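Long-range contact in exonuclease mut-7 homolog (Aedes aegypti, PDB 7JW2), which probably trims the 3' ends of AGO1-bound microRNAs as a magnesium-dependent 3'-5' exoribonuclease, this chain being its exonuclease domain: residues His11-Met24 with Val61-Asp75. Residues are numbered along the deposited sequence; the frame is centred on the assembly and turned at random.
Sequences HVHLVDSKDKFYAM and VYMIDVMVSQLEPLD
The ring of Tyr-62 lies between His-13 and Met-24. His-13 runs alongside it, the two planes only 23° apart but slid so far that the rings barely overlap; CD2 of His-13 lies over one face, 3.5 Å from CE2 of Tyr-62. Over the opposite face comes CG of Met-24, 3.8 Å from the ring centroid in a CH-pi contact, while its SD stands obliquely to the ring, a Met-aromatic contact, and goes on to meet CG1 of Ile-64. CG2 of Val-15 touches the ring edge. Asp-60 hydrogen-bonds His-13 NE2 and Asp-27 the Tyr-62 hydroxyl, so both rings are also held at their polar ends. The strands carrying these rings, 12-15 and 61-65, pair in parallel through five backbone hydrogen bonds, from Val-61 N to His-11 O through to Asp-65 N to Val-15 O. On the opposite sheet face, CG1 of Val-12 meets CE of Met-63 at 3.6 Å. With CG anti to the backbone N (chi1 -179°), Phe-21 carries its ring toward Leu-71 and Asp-75: CD2 of Leu-71 covers one face, 4.0 Å from the centroid, and the backbone O of Asp-75 lies at the edge. The Asp-75 carboxylate is shared: OD2 takes a straight bond from Glu-72 N (2.9 Å) and forms a salt bridge with Lys-18 NZ, though the place of that nitrogen is less sure, while OD1 receives a weak bond from Tyr-22 OH (2.6 Å). The second subunit packs on Tyr-22 and Leu-74. Strand 12-15 is outermost in the chain's mixed sheet, beside 61-65, with helix 18-28 packed against the face bearing Tyr-62 and Ile-64, as befits the RNase H-like fold of DnaQ-type 3'-5' exonucleases.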
ATOM      1  N   HIS A  11       8.904  -1.235 -16.830  1.00 29.27           N
ATOM      2  CA  HIS A  11       9.173  -0.491 -15.607  1.00 26.51           C
ATOM      3  C   HIS A  11       8.499   0.875 -15.612  1.00 23.59           C
ATOM      4  O   HIS A  11       8.847   1.739 -14.800  1.00 23.72           O
ATOM      5  CB  HIS A  11      10.682  -0.362 -15.389  1.00 25.67           C
ATOM      6  CG  HIS A  11      11.333  -1.651 -15.002  1.00 30.46           C
ATOM      7  ND1 HIS A  11      11.275  -2.157 -13.722  1.00 30.71           N
ATOM      8  CD2 HIS A  11      12.028  -2.557 -15.732  1.00 34.96           C
ATOM      9  CE1 HIS A  11      11.919  -3.310 -13.674  1.00 33.13           C
ATOM     10  NE2 HIS A  11      12.382  -3.577 -14.883  1.00 35.36           N
ATOM     11  N   VAL A  12       7.546   1.082 -16.521  1.00 23.40           N
ATOM     12  CA  VAL A  12       6.701   2.270 -16.560  1.00 20.78           C
ATOM     13  C   VAL A  12       5.283   1.812 -16.254  1.00 21.72           C
ATOM     14  O   VAL A  12       4.727   0.981 -16.984  1.00 26.66           O
ATOM     15  CB  VAL A  12       6.776   2.970 -17.923  1.00 22.51           C
ATOM     16  CG1 VAL A  12       5.860   4.170 -17.958  1.00 22.70           C
ATOM     17  CG2 VAL A  12       8.222   3.361 -18.227  1.00 24.82           C
ATOM     18  N   HIS A  13       4.691   2.348 -15.183  1.00 18.91           N
ATOM     19  CA  HIS A  13       3.465   1.799 -14.608  1.00 20.53           C
ATOM     20  C   HIS A  13       2.359   2.840 -14.612  1.00 20.20           C
ATOM     21  O   HIS A  13       2.506   3.909 -14.015  1.00 21.50           O
ATOM     22  CB  HIS A  13       3.713   1.316 -13.180  1.00 19.49           C
ATOM     23  CG  HIS A  13       4.953   0.495 -13.034  1.00 21.25           C
ATOM     24  ND1 HIS A  13       4.997  -0.850 -13.341  1.00 26.86           N
ATOM     25  CD2 HIS A  13       6.201   0.831 -12.632  1.00 21.16           C
ATOM     26  CE1 HIS A  13       6.218  -1.307 -13.124  1.00 26.53           C
ATOM     27  NE2 HIS A  13       6.967  -0.308 -12.690  1.00 23.23           N
ATOM     28  N   LEU A  14       1.242   2.523 -15.265  1.00 18.66           N
ATOM     29  CA  LEU A  14       0.052   3.350 -15.172  1.00 19.20           C
ATOM     30  C   LEU A  14      -0.728   2.885 -13.950  1.00 18.57           C
ATOM     31  O   LEU A  14      -1.185   1.737 -13.894  1.00 22.38           O
ATOM     32  CB  LEU A  14      -0.801   3.269 -16.442  1.00 22.05           C
ATOM     33  CG  LEU A  14      -2.040   4.178 -16.479  1.00 20.96           C
ATOM     34  CD1 LEU A  14      -1.674   5.651 -16.396  1.00 20.15           C
ATOM     35  CD2 LEU A  14      -2.904   3.917 -17.724  1.00 23.92           C
ATOM     36  N   VAL A  15      -0.861   3.765 -12.968  1.00 15.16           N
ATOM     37  CA  VAL A  15      -1.518   3.439 -11.708  1.00 15.91           C
ATOM     38  C   VAL A  15      -2.963   3.912 -11.825  1.00 16.29           C
ATOM     39  O   VAL A  15      -3.247   5.112 -11.745  1.00 17.16           O
ATOM     40  CB  VAL A  15      -0.788   4.075 -10.523  1.00 17.41           C
ATOM     41  CG1 VAL A  15      -1.591   3.894  -9.235  1.00 17.06           C
ATOM     42  CG2 VAL A  15       0.593   3.451 -10.382  1.00 18.54           C
ATOM     43  N   ASP A  16      -3.894   2.968 -12.035  1.00 15.72           N
ATOM     44  CA  ASP A  16      -5.277   3.329 -12.335  1.00 16.46           C
ATOM     45  C   ASP A  16      -6.259   2.527 -11.496  1.00 18.22           C
ATOM     46  O   ASP A  16      -7.440   2.415 -11.852  1.00 19.86           O
ATOM     47  CB  ASP A  16      -5.581   3.167 -13.833  1.00 17.64           C
ATOM     48  CG  ASP A  16      -5.331   1.762 -14.345  1.00 20.88           C
ATOM     49  OD1 ASP A  16      -4.956   0.876 -13.553  1.00 22.28           O
ATOM     50  OD2 ASP A  16      -5.501   1.538 -15.569  1.00 27.26           O
ATOM     51  N   SER A  17      -5.799   1.989 -10.375  1.00 17.18           N
ATOM     52  CA  SER A  17      -6.620   1.159  -9.509  1.00 18.90           C
ATOM     53  C   SER A  17      -5.981   1.167  -8.127  1.00 18.41           C
ATOM     54  O   SER A  17      -4.795   1.495  -7.969  1.00 18.74           O
ATOM     55  CB  SER A  17      -6.735  -0.263 -10.055  1.00 19.54           C
ATOM     56  OG  SER A  17      -5.520  -0.968  -9.896  1.00 22.66           O
ATOM     57  N   LYS A  18      -6.768   0.782  -7.123  1.00 18.91           N
ATOM     58  CA  LYS A  18      -6.281   0.871  -5.752  1.00 18.62           C
ATOM     59  C   LYS A  18      -5.171  -0.136  -5.503  1.00 18.20           C
ATOM     60  O   LYS A  18      -4.192   0.191  -4.820  1.00 16.57           O
ATOM     61  CB  LYS A  18      -7.434   0.701  -4.756  1.00 22.87           C
ATOM     62  CG  LYS A  18      -7.654   2.006  -3.983  1.00 30.20           C
ATOM     63  CD  LYS A  18      -9.011   2.161  -3.309  1.00 27.30           C
ATOM     64  CE  LYS A  18      -9.492   3.596  -3.506  1.00 29.39           C
ATOM     65  NZ  LYS A  18     -10.103   4.214  -2.312  1.00 36.04           N
ATOM     66  N   ASP A  19      -5.263  -1.342  -6.073  1.00 18.72           N
ATOM     67  CA  ASP A  19      -4.179  -2.305  -5.908  1.00 20.53           C
ATOM     68  C   ASP A  19      -2.880  -1.781  -6.494  1.00 16.09           C
ATOM     69  O   ASP A  19      -1.814  -1.978  -5.909  1.00 16.62           O
ATOM     70  CB  ASP A  19      -4.539  -3.652  -6.536  1.00 21.57           C
ATOM     71  CG  ASP A  19      -4.944  -3.563  -7.999  1.00 22.90           C
ATOM     72  OD1 ASP A  19      -4.241  -4.128  -8.857  1.00 29.51           O
ATOM     73  OD2 ASP A  19      -5.960  -2.932  -8.275  1.00 22.87           O
ATOM     74  N   LYS A  20      -2.939  -1.096  -7.635  1.00 15.99           N
ATOM     75  CA  LYS A  20      -1.727  -0.561  -8.242  1.00 16.02           C
ATOM     76  C   LYS A  20      -1.159   0.587  -7.423  1.00 13.75           C
ATOM     77  O   LYS A  20       0.065   0.738  -7.339  1.00 14.42           O
ATOM     78  CB  LYS A  20      -2.011  -0.113  -9.684  1.00 17.07           C
ATOM     79  CG  LYS A  20      -2.264  -1.280 -10.624  1.00 17.92           C
ATOM     80  CD  LYS A  20      -2.699  -0.816 -12.005  1.00 19.72           C
ATOM     81  CE  LYS A  20      -3.220  -2.001 -12.816  1.00 25.09           C
ATOM     82  NZ  LYS A  20      -3.930  -1.535 -14.036  1.00 27.25           N
ATOM     83  N   PHE A  21      -2.030   1.388  -6.806  1.00 15.79           N
ATOM     84  CA  PHE A  21      -1.589   2.484  -5.947  1.00 14.34           C
ATOM     85  C   PHE A  21      -0.811   1.964  -4.737  1.00 13.90           C
ATOM     86  O   PHE A  21       0.263   2.485  -4.394  1.00 12.94           O
ATOM     87  CB  PHE A  21      -2.815   3.290  -5.518  1.00 15.03           C
ATOM     88  CG  PHE A  21      -2.512   4.465  -4.645  1.00 15.88           C
ATOM     89  CD1 PHE A  21      -2.625   4.358  -3.270  1.00 17.13           C
ATOM     90  CD2 PHE A  21      -2.161   5.687  -5.194  1.00 19.29           C
ATOM     91  CE1 PHE A  21      -2.365   5.449  -2.458  1.00 19.40           C
ATOM     92  CE2 PHE A  21      -1.901   6.778  -4.380  1.00 20.55           C
ATOM     93  CZ  PHE A  21      -2.004   6.656  -3.018  1.00 18.41           C
ATOM     94  N   TYR A  22      -1.320   0.917  -4.084  1.00 13.33           N
ATOM     95  CA  TYR A  22      -0.620   0.395  -2.911  1.00 12.65           C
ATOM     96  C   TYR A  22       0.636  -0.371  -3.305  1.00 13.69           C
ATOM     97  O   TYR A  22       1.605  -0.384  -2.540  1.00 13.09           O
ATOM     98  CB  TYR A  22      -1.574  -0.458  -2.060  1.00 13.59           C
ATOM     99  CG  TYR A  22      -2.488   0.451  -1.276  1.00 14.92           C
ATOM    100  CD1 TYR A  22      -1.989   1.227  -0.243  1.00 20.27           C
ATOM    101  CD2 TYR A  22      -3.826   0.577  -1.593  1.00 22.17           C
ATOM    102  CE1 TYR A  22      -2.800   2.092   0.471  1.00 21.33           C
ATOM    103  CE2 TYR A  22      -4.652   1.438  -0.879  1.00 21.76           C
ATOM    104  CZ  TYR A  22      -4.129   2.196   0.142  1.00 20.33           C
ATOM    105  OH  TYR A  22      -4.941   3.058   0.847  1.00 23.92           O
ATOM    106  N   ALA A  23       0.663  -0.995  -4.487  1.00 13.43           N
ATOM    107  CA  ALA A  23       1.908  -1.599  -4.955  1.00 14.36           C
ATOM    108  C   ALA A  23       2.966  -0.527  -5.199  1.00 13.68           C
ATOM    109  O   ALA A  23       4.146  -0.702  -4.847  1.00 14.44           O
ATOM    110  CB  ALA A  23       1.660  -2.410  -6.229  1.00 16.89           C
ATOM    111  N   MET A  24       2.555   0.603  -5.775  1.00 13.69           N
ATOM    112  CA  MET A  24       3.456   1.746  -5.921  1.00 13.48           C
ATOM    113  C   MET A  24       3.957   2.227  -4.561  1.00 14.24           C
ATOM    114  O   MET A  24       5.161   2.458  -4.374  1.00 13.34           O
ATOM    115  CB  MET A  24       2.734   2.877  -6.660  1.00 13.06           C
ATOM    116  CG  MET A  24       3.504   4.194  -6.636  1.00 13.21           C
ATOM    117  SD  MET A  24       2.456   5.562  -7.193  1.00 15.00           S
ATOM    118  CE  MET A  24       1.485   5.834  -5.690  1.00 15.04           C
ATOM    119  N   VAL A  61       9.021   4.168 -13.152  1.00 17.63           N
ATOM    120  CA  VAL A  61       8.219   5.383 -13.170  1.00 17.37           C
ATOM    121  C   VAL A  61       6.763   4.996 -12.987  1.00 17.42           C
ATOM    122  O   VAL A  61       6.266   4.093 -13.672  1.00 18.61           O
ATOM    123  CB  VAL A  61       8.403   6.187 -14.467  1.00 17.16           C
ATOM    124  CG1 VAL A  61       7.595   7.466 -14.386  1.00 17.16           C
ATOM    125  CG2 VAL A  61       9.878   6.508 -14.683  1.00 18.44           C
ATOM    126  N   TYR A  62       6.094   5.661 -12.049  1.00 14.49           N
ATOM    127  CA  TYR A  62       4.676   5.462 -11.783  1.00 14.09           C
ATOM    128  C   TYR A  62       3.897   6.691 -12.220  1.00 14.46           C
ATOM    129  O   TYR A  62       4.285   7.821 -11.926  1.00 15.41           O
ATOM    130  CB  TYR A  62       4.447   5.206 -10.294  1.00 16.09           C
ATOM    131  CG  TYR A  62       5.185   4.004  -9.764  1.00 14.68           C
ATOM    132  CD1 TYR A  62       6.453   4.130  -9.202  1.00 15.31           C
ATOM    133  CD2 TYR A  62       4.625   2.739  -9.822  1.00 15.21           C
ATOM    134  CE1 TYR A  62       7.126   3.029  -8.708  1.00 16.46           C
ATOM    135  CE2 TYR A  62       5.297   1.637  -9.336  1.00 17.68           C
ATOM    136  CZ  TYR A  62       6.549   1.791  -8.787  1.00 17.95           C
ATOM    137  OH  TYR A  62       7.224   0.693  -8.300  1.00 20.80           O
ATOM    138  N   MET A  63       2.780   6.474 -12.898  1.00 15.30           N
ATOM    139  CA  MET A  63       1.935   7.578 -13.343  1.00 15.09           C
ATOM    140  C   MET A  63       0.556   7.366 -12.748  1.00 14.19           C
ATOM    141  O   MET A  63      -0.175   6.475 -13.201  1.00 14.14           O
ATOM    142  CB  MET A  63       1.888   7.641 -14.865  1.00 15.90           C
ATOM    143  CG  MET A  63       3.275   7.875 -15.428  1.00 14.84           C
ATOM    144  SD  MET A  63       3.307   8.016 -17.215  1.00 22.60           S
ATOM    145  CE  MET A  63       2.979   6.344 -17.698  1.00 22.46           C
ATOM    146  N   ILE A  64       0.215   8.150 -11.722  1.00 13.98           N
ATOM    147  CA  ILE A  64      -1.091   8.024 -11.078  1.00 14.35           C
ATOM    148  C   ILE A  64      -2.132   8.704 -11.958  1.00 12.51           C
ATOM    149  O   ILE A  64      -2.066   9.923 -12.175  1.00 14.22           O
ATOM    150  CB  ILE A  64      -1.099   8.643  -9.672  1.00 13.11           C
ATOM    151  CG1 ILE A  64       0.033   8.092  -8.796  1.00 14.83           C
ATOM    152  CG2 ILE A  64      -2.492   8.434  -9.009  1.00 15.54           C
ATOM    153  CD1 ILE A  64       0.269   8.971  -7.576  1.00 15.99           C
ATOM    154  N   ASP A  65      -3.103   7.921 -12.448  1.00 14.53           N
ATOM    155  CA  ASP A  65      -4.201   8.453 -13.259  1.00 15.57           C
ATOM    156  C   ASP A  65      -5.272   8.942 -12.296  1.00 13.46           C
ATOM    157  O   ASP A  65      -6.056   8.150 -11.757  1.00 15.47           O
ATOM    158  CB  ASP A  65      -4.748   7.405 -14.219  1.00 15.18           C
ATOM    159  CG  ASP A  65      -5.763   7.987 -15.175  1.00 15.86           C
ATOM    160  OD1 ASP A  65      -6.386   9.001 -14.819  1.00 16.49           O
ATOM    161  OD2 ASP A  65      -5.907   7.438 -16.279  1.00 19.26           O
ATOM    162  N   VAL A  66      -5.275  10.249 -12.039  1.00 14.05           N
ATOM    163  CA  VAL A  66      -6.177  10.791 -11.034  1.00 14.45           C
ATOM    164  C   VAL A  66      -7.610  10.750 -11.532  1.00 17.66           C
ATOM    165  O   VAL A  66      -8.551  10.635 -10.740  1.00 19.43           O
ATOM    166  CB  VAL A  66      -5.731  12.215 -10.657  1.00 16.06           C
ATOM    167  CG1 VAL A  66      -6.712  12.858  -9.687  1.00 17.93           C
ATOM    168  CG2 VAL A  66      -4.313  12.171 -10.043  1.00 16.31           C
ATOM    169  N   MET A  67      -7.801  10.834 -12.851  1.00 17.68           N
ATOM    170  CA  MET A  67      -9.148  10.827 -13.411  1.00 18.37           C
ATOM    171  C   MET A  67      -9.823   9.473 -13.242  1.00 21.63           C
ATOM    172  O   MET A  67     -11.032   9.407 -12.988  1.00 25.12           O
ATOM    173  CB  MET A  67      -9.090  11.208 -14.890  1.00 18.02           C
ATOM    174  CG  MET A  67      -8.808  12.671 -15.122  1.00 20.48           C
ATOM    175  SD  MET A  67      -8.741  13.084 -16.884  1.00 21.64           S
ATOM    176  CE  MET A  67     -10.421  12.747 -17.371  1.00 22.69           C
ATOM    177  N   VAL A  68      -9.073   8.383 -13.382  1.00 20.79           N
ATOM    178  CA  VAL A  68      -9.642   7.036 -13.416  1.00 19.63           C
ATOM    179  C   VAL A  68      -9.577   6.342 -12.053  1.00 23.03           C
ATOM    180  O   VAL A  68     -10.410   5.483 -11.736  1.00 22.66           O
ATOM    181  CB  VAL A  68      -8.930   6.197 -14.497  1.00 20.64           C
ATOM    182  CG1 VAL A  68      -9.410   4.749 -14.488  1.00 23.41           C
ATOM    183  CG2 VAL A  68      -9.150   6.816 -15.881  1.00 20.13           C
ATOM    184  N   SER A  69      -8.602   6.713 -11.217  1.00 18.88           N
ATOM    185  CA  SER A  69      -8.277   5.883 -10.059  1.00 19.09           C
ATOM    186  C   SER A  69      -9.305   5.986  -8.934  1.00 24.44           C
ATOM    187  O   SER A  69      -9.433   5.043  -8.146  1.00 28.26           O
ATOM    188  CB  SER A  69      -6.906   6.274  -9.519  1.00 18.53           C
ATOM    189  OG  SER A  69      -5.879   5.773 -10.347  1.00 20.47           O
ATOM    190  N   GLN A  70      -9.984   7.126  -8.791  1.00 24.53           N
ATOM    191  CA  GLN A  70     -11.002   7.296  -7.738  1.00 26.97           C
ATOM    192  C   GLN A  70     -10.410   7.128  -6.334  1.00 27.47           C
ATOM    193  O   GLN A  70     -10.985   6.471  -5.462  1.00 30.88           O
ATOM    194  CB  GLN A  70     -12.178   6.336  -7.949  1.00 35.99           C
ATOM    195  CG  GLN A  70     -12.848   6.446  -9.316  1.00 37.08           C
ATOM    196  CD  GLN A  70     -14.050   5.527  -9.447  1.00 47.82           C
ATOM    197  OE1 GLN A  70     -15.121   5.813  -8.910  1.00 53.75           O
ATOM    198  NE2 GLN A  70     -13.876   4.416 -10.159  1.00 48.30           N
ATOM    199  N   LEU A  71      -9.265   7.754  -6.101  1.00 22.89           N
ATOM    200  CA  LEU A  71      -8.611   7.706  -4.800  1.00 19.64           C
ATOM    201  C   LEU A  71      -9.326   8.610  -3.792  1.00 20.32           C
ATOM    202  O   LEU A  71      -9.884   9.652  -4.145  1.00 22.25           O
ATOM    203  CB  LEU A  71      -7.151   8.118  -4.959  1.00 18.83           C
ATOM    204  CG  LEU A  71      -6.373   7.151  -5.857  1.00 18.40           C
ATOM    205  CD1 LEU A  71      -5.097   7.807  -6.383  1.00 22.23           C
ATOM    206  CD2 LEU A  71      -6.043   5.872  -5.114  1.00 19.90           C
ATOM    207  N   GLU A  72      -9.302   8.200  -2.533  1.00 18.70           N
ATOM    208  CA  GLU A  72     -10.027   8.835  -1.438  1.00 18.86           C
ATOM    209  C   GLU A  72      -9.065   9.528  -0.476  1.00 15.74           C
ATOM    210  O   GLU A  72      -7.845   9.377  -0.594  1.00 15.59           O
ATOM    211  CB  GLU A  72     -10.865   7.782  -0.706  1.00 21.31           C
ATOM    212  CG  GLU A  72     -12.117   7.426  -1.483  1.00 25.42           C
ATOM    213  CD  GLU A  72     -12.562   6.019  -1.227  1.00 33.73           C
ATOM    214  OE1 GLU A  72     -13.292   5.804  -0.242  1.00 36.65           O
ATOM    215  OE2 GLU A  72     -12.167   5.126  -2.006  1.00 41.34           O
ATOM    216  N   PRO A  73      -9.575  10.331   0.479  1.00 14.87           N
ATOM    217  CA  PRO A  73      -8.656  11.065   1.371  1.00 13.88           C
ATOM    218  C   PRO A  73      -7.619  10.194   2.059  1.00 14.94           C
ATOM    219  O   PRO A  73      -6.471  10.628   2.165  1.00 14.05           O
ATOM    220  CB  PRO A  73      -9.611  11.721   2.376  1.00 16.41           C
ATOM    221  CG  PRO A  73     -10.829  11.984   1.573  1.00 17.38           C
ATOM    222  CD  PRO A  73     -10.975  10.750   0.704  1.00 16.07           C
ATOM    223  N   LEU A  74      -7.972   8.976   2.496  1.00 13.99           N
ATOM    224  CA  LEU A  74      -6.986   8.101   3.130  1.00 14.18           C
ATOM    225  C   LEU A  74      -5.844   7.774   2.174  1.00 15.23           C
ATOM    226  O   LEU A  74      -4.682   7.709   2.591  1.00 14.64           O
ATOM    227  CB  LEU A  74      -7.666   6.817   3.619  1.00 15.67           C
ATOM    228  CG  LEU A  74      -6.846   5.671   4.238  1.00 20.44           C
ATOM    229  CD1 LEU A  74      -6.148   4.783   3.211  1.00 19.12           C
ATOM    230  CD2 LEU A  74      -5.868   6.200   5.239  1.00 24.59           C
ATOM    231  N   ASP A  75      -6.157   7.540   0.896  1.00 14.37           N
ATOM    232  CA  ASP A  75      -5.115   7.178  -0.064  1.00 14.91           C
ATOM    233  C   ASP A  75      -4.141   8.330  -0.275  1.00 16.22           C
ATOM    234  O   ASP A  75      -2.911   8.142  -0.246  1.00 15.43           O
ATOM    235  CB  ASP A  75      -5.759   6.759  -1.396  1.00 16.51           C
ATOM    236  CG  ASP A  75      -6.770   5.637  -1.232  1.00 18.90           C
ATOM    237  OD1 ASP A  75      -6.472   4.619  -0.570  1.00 20.75           O
ATOM    238  OD2 ASP A  75      -7.895   5.760  -1.772  1.00 19.70           O
TER
HETATM  239  O   HOH W   1      -4.809   4.211  -8.427  1.00 28.14           O
HETATM  240  O   HOH W   2      -8.558   2.957   0.089  1.00 28.11           O